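Local coordinates for protein alpha-glucosidase (Pseudoalteromonas sp. K8, PDB 5HQA) that probably hydrolyses alpha-glucosides, as a family 97 glycoside hydrolase whose calcium-containing pocket is occupied here by acarbose, at residues Asp318-Trp321 against Phe322-Gly325; Ile267-Trp270 against Trp271-Ile275; Ser364-Arg367 against Lys368-Asp372. All blocks are in the same frame, centred on the assembly; numbering follows the deposited sequence. Where two conformers were deposited one is given.

From the N terminus, interaction 2 comes first: at Ile267-Ile275 the end of strand 264-269 turns into the short helix 271-274. Interaction 1 follows in the loop between strand 307-310 and helix 339-349, where Asp318-Gly325 folds back on itself. Interaction 3 lies on helix 363-379, inside the unit strand 352-358, helix, strand 384-388. The three follow in series; each is local, joining adjacent residues, so none closes a long loop, nests in or crosses another. All belong to the TIM-barrel part of the enzyme. Interactions 1 and 2 both touch the acarbose unit AC1, with centres about 18 Å apart, whereas interaction 3 meets interaction 1 where Asn365 packs against Gly325.

Interaction 1: Asp318-Trp321 against Phe322-Gly325. With AC1 (4,6-dideoxy-4-{[(1S,4R,5S,6S)-4,5,6-trihydroxy-3-(hydroxymethyl)cyclohex-2-en-1-yl]amino}-alpha-D-glucopyranose), chain B.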
# COMPACT_ATOMS: atom_id res chain seq x y z
N ASP A 318 -9.44 16.80 22.83
CA ASP A 318 -10.21 16.60 24.05
C ASP A 318 -11.64 16.20 23.73
O ASP A 318 -12.27 16.73 22.81
CB ASP A 318 -10.20 17.86 24.90
CG ASP A 318 -8.87 18.11 25.56
OD1 ASP A 318 -7.86 17.57 25.08
OD2 ASP A 318 -8.84 18.84 26.56
N GLY A 319 -12.16 15.27 24.53
CA GLY A 319 -13.53 14.81 24.38
C GLY A 319 -13.59 13.53 23.58
O GLY A 319 -13.00 12.52 23.97
N ASP A 320 -14.29 13.57 22.45
CA ASP A 320 -14.37 12.44 21.54
C ASP A 320 -13.75 12.90 20.22
O ASP A 320 -14.43 13.54 19.41
CB ASP A 320 -15.81 11.98 21.37
CG ASP A 320 -15.92 10.61 20.72
OD1 ASP A 320 -14.93 10.17 20.08
OD2 ASP A 320 -16.99 9.97 20.85
N TRP A 321 -12.47 12.60 20.01
CA TRP A 321 -11.74 13.21 18.90
C TRP A 321 -12.31 12.80 17.54
O TRP A 321 -12.12 13.53 16.57
CB TRP A 321 -10.25 12.88 18.98
CG TRP A 321 -9.92 11.42 18.86
CD1 TRP A 321 -9.73 10.54 19.88
CD2 TRP A 321 -9.75 10.66 17.65
NE1 TRP A 321 -9.44 9.29 19.39
CE2 TRP A 321 -9.45 9.34 18.02
CE3 TRP A 321 -9.82 10.99 16.28
CZ2 TRP A 321 -9.23 8.33 17.08
CZ3 TRP A 321 -9.59 9.98 15.35
CH2 TRP A 321 -9.30 8.67 15.75
N PHE A 322 -13.00 11.65 17.45
CA PHE A 322 -13.64 11.24 16.20
C PHE A 322 -14.58 12.32 15.68
O PHE A 322 -14.81 12.41 14.47
CB PHE A 322 -14.39 9.91 16.40
CG PHE A 322 -15.10 9.38 15.14
CD1 PHE A 322 -16.41 9.75 14.85
CD2 PHE A 322 -14.46 8.48 14.29
CE1 PHE A 322 -17.06 9.25 13.72
CE2 PHE A 322 -15.11 7.99 13.15
CZ PHE A 322 -16.40 8.37 12.87
N PHE A 323 -15.12 13.16 16.57
CA PHE A 323 -16.08 14.19 16.20
C PHE A 323 -15.48 15.59 16.17
O PHE A 323 -16.23 16.56 16.01
CB PHE A 323 -17.28 14.17 17.16
CG PHE A 323 -18.03 12.88 17.14
CD1 PHE A 323 -18.86 12.56 16.08
CD2 PHE A 323 -17.86 11.95 18.15
CE1 PHE A 323 -19.53 11.35 16.05
CE2 PHE A 323 -18.53 10.74 18.13
CZ PHE A 323 -19.37 10.44 17.07
N ASN A 324 -14.16 15.73 16.29
CA ASN A 324 -13.55 17.04 16.47
C ASN A 324 -12.89 17.57 15.20
O ASN A 324 -12.07 18.48 15.29
CB ASN A 324 -12.53 16.99 17.61
CG ASN A 324 -13.19 16.77 18.96
OD1 ASN A 324 -14.41 16.84 19.09
ND2 ASN A 324 -12.37 16.53 19.98
N GLY A 325 -13.25 17.04 14.03
CA GLY A 325 -12.61 17.47 12.80
C GLY A 325 -12.67 18.97 12.56
O GLY A 325 -11.76 19.55 11.97
C1 AC1 B . -11.33 4.21 13.64
O2 AC1 B . -11.50 3.24 11.46
C2 AC1 B . -10.73 4.16 12.25
C4A AC1 B . -3.97 6.70 14.57
C3 AC1 B . -9.27 3.76 12.28
O3 AC1 B . -8.75 3.65 10.94
C4 AC1 B . -8.50 4.76 13.10
N4A AC1 B . -7.01 4.62 12.96
C5 AC1 B . -8.98 4.41 14.50
O5 AC1 B . -10.39 4.85 14.62
C6 AC1 B . -8.19 5.04 15.61
C1B AC1 B . -6.28 5.91 12.68
C2B AC1 B . -4.66 5.60 12.46
O2B AC1 B . -4.55 4.54 11.51
C3B AC1 B . -4.01 5.34 13.68
O3B AC1 B . -2.64 4.88 13.51
O4 AC1 B . -3.44 6.43 15.85
C5B AC1 B . -5.26 7.33 14.70
C7B AC1 B . -6.45 6.91 13.68
C6B AC1 B . -5.30 8.73 15.34
O6B AC1 B . -4.79 9.64 14.41
O HOH W 1 -15.60 16.00 21.47
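The carboxylate of Asp320 overlaps the rim of the Phe323 ring, with OD2 of Asp320 3.2 Å from CE2 of Phe323. Because OD2 lies near the ring plane, the acid meets the C-H edge, whose hydrogens are slightly positive; the carboxylate plane is turned 88° from the ring. The chain beneath is wound tightly: Phe323 N bonds to Asp320 O at 2.9 Å, and Asn324 N to Trp321 O at 3.0 Å, two successive i to i+3 turns. Asn324 reaches back with CG beside its own N (chi1 -68°), which carries ND2 to within 2.8 Å of Asp318 O. This donor comes from above the carbonyl plane, while the carbonyl oxygen lies in the plane of the amide; ND2 also bonds to Gly316 O. OD1 of Asn324 accepts from a water at 2.8 Å that accepts from Asp320 N. An aspartate in place of Asn324 would probably leave the carbonyls of Asp318 and Gly316 without their donor and facing an acceptor instead. Gly319 suits its place because its backbone angles would jam any CB against the preceding carbonyl. Toward the ligand pocket, Trp321 presents its six-membered ring edge to the sugar, CH2 of Trp321 lying 3.8 Å from C6 of AC1. A turn held by two backbone bonds and one side-chain amide that donates and accepts thus presents an apolar edge to the deoxy carbon of the ligand.

Interaction 2: Ile267-Trp270 against Trp271-Ile275; sequences IGIW and WGMHI. With AC1 (4,6-dideoxy-4-{[(1S,4R,5S,6S)-4,5,6-trihydroxy-3-(hydroxymethyl)cyclohex-2-en-1-yl]amino}-alpha-D-glucopyranose), chain B.
Two first torsions bring the indole of Trp270 and the imidazole of His274 to one ligand hydroxyl: chi1 of 179° swings the indole away from its own backbone N, and chi1 of -76° sets CG of His274 opposite its carbonyl carbon. The rings meet obliquely, their planes 51° apart, with CD2 of His274 over one face of the indole, 3.6 Å from CE2 of Trp270. NE2 of His274 donates to O4 of AC1 at 2.9 Å. NE1 of Trp270 divides its hydrogen between O3B of AC1, at 3.1 Å, and O4 of AC1, more weakly. Two N-H donors on stiff rings suit neighbouring cyclitol hydroxyls. On the same side of the indole, toward its six-membered ring, CZ3 of Trp270 lies 3.5 Å from CE3 of Trp271. Trp270 also occupies the N-cap position, and its O takes weak bonds from N of Met273 and His274. Of two waters, one accepts from Trp271 N within bonding distance of Gly268 O, the other accepts from Trp270 N and Gly272 N. Met273, bent at chi2 and chi3, lays SD 4.0 Å from CG2 of Ile269, a flexible apolar chain fitted to a branched one. Ile269 is backbone-bonded to Leu309 of strand 307-310 and packs on helix 290-303, while Ala464 of helix 462-465 lies against Trp271 and His274, so the segment joins strand 264-269 to helices 290-303 and 462-465.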
# COMPACT_ATOMS: atom_id res chain seq x y z
N ILE A 267 9.82 4.89 16.27
CA ILE A 267 8.95 4.50 17.37
C ILE A 267 7.95 5.62 17.57
O ILE A 267 7.98 6.63 16.86
CB ILE A 267 9.75 4.23 18.66
CG1 ILE A 267 10.48 5.51 19.10
CG2 ILE A 267 10.72 3.07 18.46
CD1 ILE A 267 11.36 5.32 20.33
N GLY A 268 7.05 5.47 18.54
CA GLY A 268 6.10 6.54 18.71
C GLY A 268 5.30 6.49 19.98
O GLY A 268 5.06 5.42 20.53
N ILE A 269 4.92 7.67 20.47
CA ILE A 269 3.87 7.79 21.47
C ILE A 269 2.58 7.55 20.69
O ILE A 269 2.10 8.43 19.97
CB ILE A 269 3.89 9.14 22.17
CG1 ILE A 269 5.19 9.28 22.97
CG2 ILE A 269 2.68 9.30 23.09
CD1 ILE A 269 5.45 10.68 23.51
N TRP A 270 2.06 6.33 20.79
CA TRP A 270 1.08 5.84 19.82
C TRP A 270 0.32 4.63 20.38
O TRP A 270 -0.87 4.73 20.68
CB TRP A 270 1.78 5.47 18.50
CG TRP A 270 0.80 4.94 17.51
CD1 TRP A 270 -0.15 5.66 16.84
CD2 TRP A 270 0.63 3.57 17.11
NE1 TRP A 270 -0.90 4.83 16.04
CE2 TRP A 270 -0.44 3.54 16.19
CE3 TRP A 270 1.27 2.38 17.44
CZ2 TRP A 270 -0.88 2.36 15.60
CZ3 TRP A 270 0.83 1.20 16.85
CH2 TRP A 270 -0.23 1.20 15.94
N TRP A 271 1.00 3.49 20.53
CA TRP A 271 0.35 2.26 20.97
C TRP A 271 -0.30 2.43 22.34
O TRP A 271 -1.36 1.86 22.61
CB TRP A 271 1.37 1.14 21.00
CG TRP A 271 0.88 -0.25 21.28
CD1 TRP A 271 1.21 -1.03 22.36
CD2 TRP A 271 0.03 -1.05 20.45
NE1 TRP A 271 0.61 -2.27 22.25
CE2 TRP A 271 -0.12 -2.31 21.09
CE3 TRP A 271 -0.62 -0.84 19.23
CZ2 TRP A 271 -0.90 -3.33 20.56
CZ3 TRP A 271 -1.39 -1.86 18.69
CH2 TRP A 271 -1.52 -3.09 19.35
N GLY A 272 0.34 3.21 23.22
CA GLY A 272 -0.24 3.44 24.54
C GLY A 272 -1.65 4.01 24.48
O GLY A 272 -2.49 3.69 25.32
N MET A 273 -1.92 4.87 23.49
CA MET A 273 -3.29 5.36 23.33
C MET A 273 -4.20 4.25 22.82
O MET A 273 -5.36 4.15 23.24
CB MET A 273 -3.34 6.56 22.39
CG MET A 273 -2.92 7.88 23.06
SD MET A 273 -1.14 8.14 22.96
CE MET A 273 -0.96 8.67 21.25
N HIS A 274 -3.70 3.40 21.93
CA HIS A 274 -4.54 2.32 21.40
C HIS A 274 -4.86 1.26 22.45
O HIS A 274 -5.93 0.65 22.39
CB HIS A 274 -3.88 1.69 20.18
CG HIS A 274 -4.00 2.54 18.96
ND1 HIS A 274 -5.09 2.49 18.12
CD2 HIS A 274 -3.19 3.52 18.48
CE1 HIS A 274 -4.94 3.38 17.16
NE2 HIS A 274 -3.80 4.02 17.35
N ILE A 275 -3.97 1.03 23.41
CA ILE A 275 -4.25 0.08 24.48
C ILE A 275 -4.68 0.78 25.77
O ILE A 275 -4.76 0.14 26.82
CB ILE A 275 -3.08 -0.89 24.72
CG1 ILE A 275 -1.86 -0.16 25.29
CG2 ILE A 275 -2.71 -1.61 23.41
CD1 ILE A 275 -0.74 -1.11 25.71
C1 AC1 B . -11.33 4.21 13.64
O2 AC1 B . -11.50 3.24 11.46
C2 AC1 B . -10.73 4.16 12.25
C4A AC1 B . -3.97 6.70 14.57
C3 AC1 B . -9.27 3.76 12.28
O3 AC1 B . -8.75 3.65 10.94
C4 AC1 B . -8.50 4.76 13.10
N4A AC1 B . -7.01 4.62 12.96
C5 AC1 B . -8.98 4.41 14.50
O5 AC1 B . -10.39 4.85 14.62
C6 AC1 B . -8.19 5.04 15.61
C1B AC1 B . -6.28 5.91 12.68
C2B AC1 B . -4.66 5.60 12.46
O2B AC1 B . -4.55 4.54 11.51
C3B AC1 B . -4.01 5.34 13.68
O3B AC1 B . -2.64 4.88 13.51
O4 AC1 B . -3.44 6.43 15.85
C5B AC1 B . -5.26 7.33 14.70
C7B AC1 B . -6.45 6.91 13.68
C6B AC1 B . -5.30 8.73 15.34
O6B AC1 B . -4.79 9.64 14.41
O HOH W 2 3.78 3.05 20.24
O HOH W 3 3.10 4.37 22.81

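Interaction 3: Ser364-Arg367 against Lys368-Asp372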
# COMPACT_ATOMS: atom_id res chain seq x y z
N SER A 364 -11.31 20.50 4.86
CA SER A 364 -11.25 21.95 4.65
C SER A 364 -10.59 22.65 5.82
O SER A 364 -9.82 23.59 5.63
CB SER A 364 -12.66 22.51 4.41
OG SER A 364 -13.19 22.00 3.20
N ASN A 365 -10.88 22.19 7.05
CA ASN A 365 -10.19 22.72 8.22
C ASN A 365 -8.69 22.46 8.15
O ASN A 365 -7.89 23.28 8.59
CB ASN A 365 -10.78 22.12 9.49
CG ASN A 365 -10.07 22.60 10.74
OD1 ASN A 365 -10.02 23.80 11.02
ND2 ASN A 365 -9.53 21.67 11.52
N TYR A 366 -8.30 21.30 7.61
CA TYR A 366 -6.88 21.02 7.42
C TYR A 366 -6.30 21.89 6.31
O TYR A 366 -5.24 22.50 6.48
CB TYR A 366 -6.69 19.54 7.10
CG TYR A 366 -5.26 19.06 6.98
CD1 TYR A 366 -4.23 19.64 7.71
CD2 TYR A 366 -4.94 18.00 6.13
CE1 TYR A 366 -2.91 19.18 7.60
CE2 TYR A 366 -3.64 17.53 6.02
CZ TYR A 366 -2.64 18.12 6.76
OH TYR A 366 -1.35 17.64 6.62
N ARG A 367 -6.99 21.96 5.17
CA ARG A 367 -6.48 22.70 4.03
C ARG A 367 -6.21 24.16 4.38
O ARG A 367 -5.19 24.73 3.97
CB ARG A 367 -7.48 22.60 2.87
CG ARG A 367 -7.27 23.61 1.76
CD ARG A 367 -6.15 23.21 0.83
NE ARG A 367 -6.58 22.18 -0.11
CZ ARG A 367 -6.44 22.25 -1.43
NH1 ARG A 367 -5.88 23.30 -1.99
NH2 ARG A 367 -6.86 21.24 -2.18
N LYS A 368 -7.10 24.78 5.16
CA LYS A 368 -6.90 26.19 5.46
C LYS A 368 -5.70 26.43 6.36
O LYS A 368 -5.12 27.51 6.32
CB LYS A 368 -8.17 26.80 6.08
CG LYS A 368 -8.40 26.50 7.54
CD LYS A 368 -9.83 26.91 7.95
CE LYS A 368 -10.16 26.49 9.39
NZ LYS A 368 -11.60 26.08 9.57
N GLN A 369 -5.28 25.43 7.14
CA GLN A 369 -4.14 25.56 8.04
C GLN A 369 -2.88 24.92 7.50
O GLN A 369 -1.82 25.02 8.14
CB GLN A 369 -4.46 24.95 9.41
CG GLN A 369 -5.70 25.47 10.08
CD GLN A 369 -5.91 24.80 11.42
OE1 GLN A 369 -5.05 24.85 12.30
NE2 GLN A 369 -7.06 24.13 11.56
N MET A 370 -2.96 24.27 6.34
CA MET A 370 -1.90 23.36 5.91
C MET A 370 -0.58 24.09 5.69
O MET A 370 0.49 23.59 6.06
CB MET A 370 -2.35 22.65 4.64
CG MET A 370 -1.60 21.40 4.33
SD MET A 370 -2.23 20.66 2.82
CE MET A 370 -3.81 20.03 3.37
N ALA A 371 -0.62 25.27 5.06
CA ALA A 371 0.62 26.00 4.81
C ALA A 371 1.30 26.40 6.11
O ALA A 371 2.52 26.23 6.27
CB ALA A 371 0.34 27.23 3.94
N ASP A 372 0.53 26.92 7.07
CA ASP A 372 1.09 27.27 8.37
C ASP A 372 1.60 26.03 9.11
O ASP A 372 2.62 26.08 9.80
CB ASP A 372 0.05 27.99 9.22
CG ASP A 372 -0.30 29.38 8.67
OD1 ASP A 372 0.51 29.95 7.92
OD2 ASP A 372 -1.38 29.89 9.01
O HOH W 4 -2.90 26.22 3.56
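Lys368 N bonds to Ser364 O at 3.0 Å in the regular i to i+4 manner, but the next two amides reach back only three residues, and weakly: Gln369 N to Tyr366 O, and Met370 N to Arg367 O at 3.3 Å. Ala371 N then gives its hydrogen to a water, which donates to Arg367 O at 2.8 Å; the helix is kinked here, and a water bridges the broken turn.

Among polar side chains, OD1 of Asn365 is the meeting point. Gln369 NE2 lies 3.0 Å and Lys368 NZ 3.1 Å from OD1 of Asn365, both weak bonds, and the two amide planes are turned 61° apart. NE2 of Gln369 also bonds to Asn365 O at 3.2 Å. Lys368 can join because chi1 of 78° folds its chain back along the helix over the carbonyls of Ser364 and Asn365. Amides suit these places since each can donate and accept at once: ND2 of Asn365 and NE2 of Gln369 both reach Phe328 O, and OE1 of Gln369 takes Phe330 N.

Apolar contact occupies another side, where Met370 CE sits 3.8 Å from the centroid of the Tyr366 ring, over its face, as a CH-pi contact. The bend at chi3 (-73°) places that methyl, with SD of Met370 farther above the ring in a Met-aromatic contact. Tyr366 OH is bonded to His357 and Asn422, which probably fixes the ring. The helix therefore pairs a polar flank, supplying bonds to the loop holding Phe328 and Phe330, with a flank of polarisable sulfur and aromatic carbon facing helix 413-428.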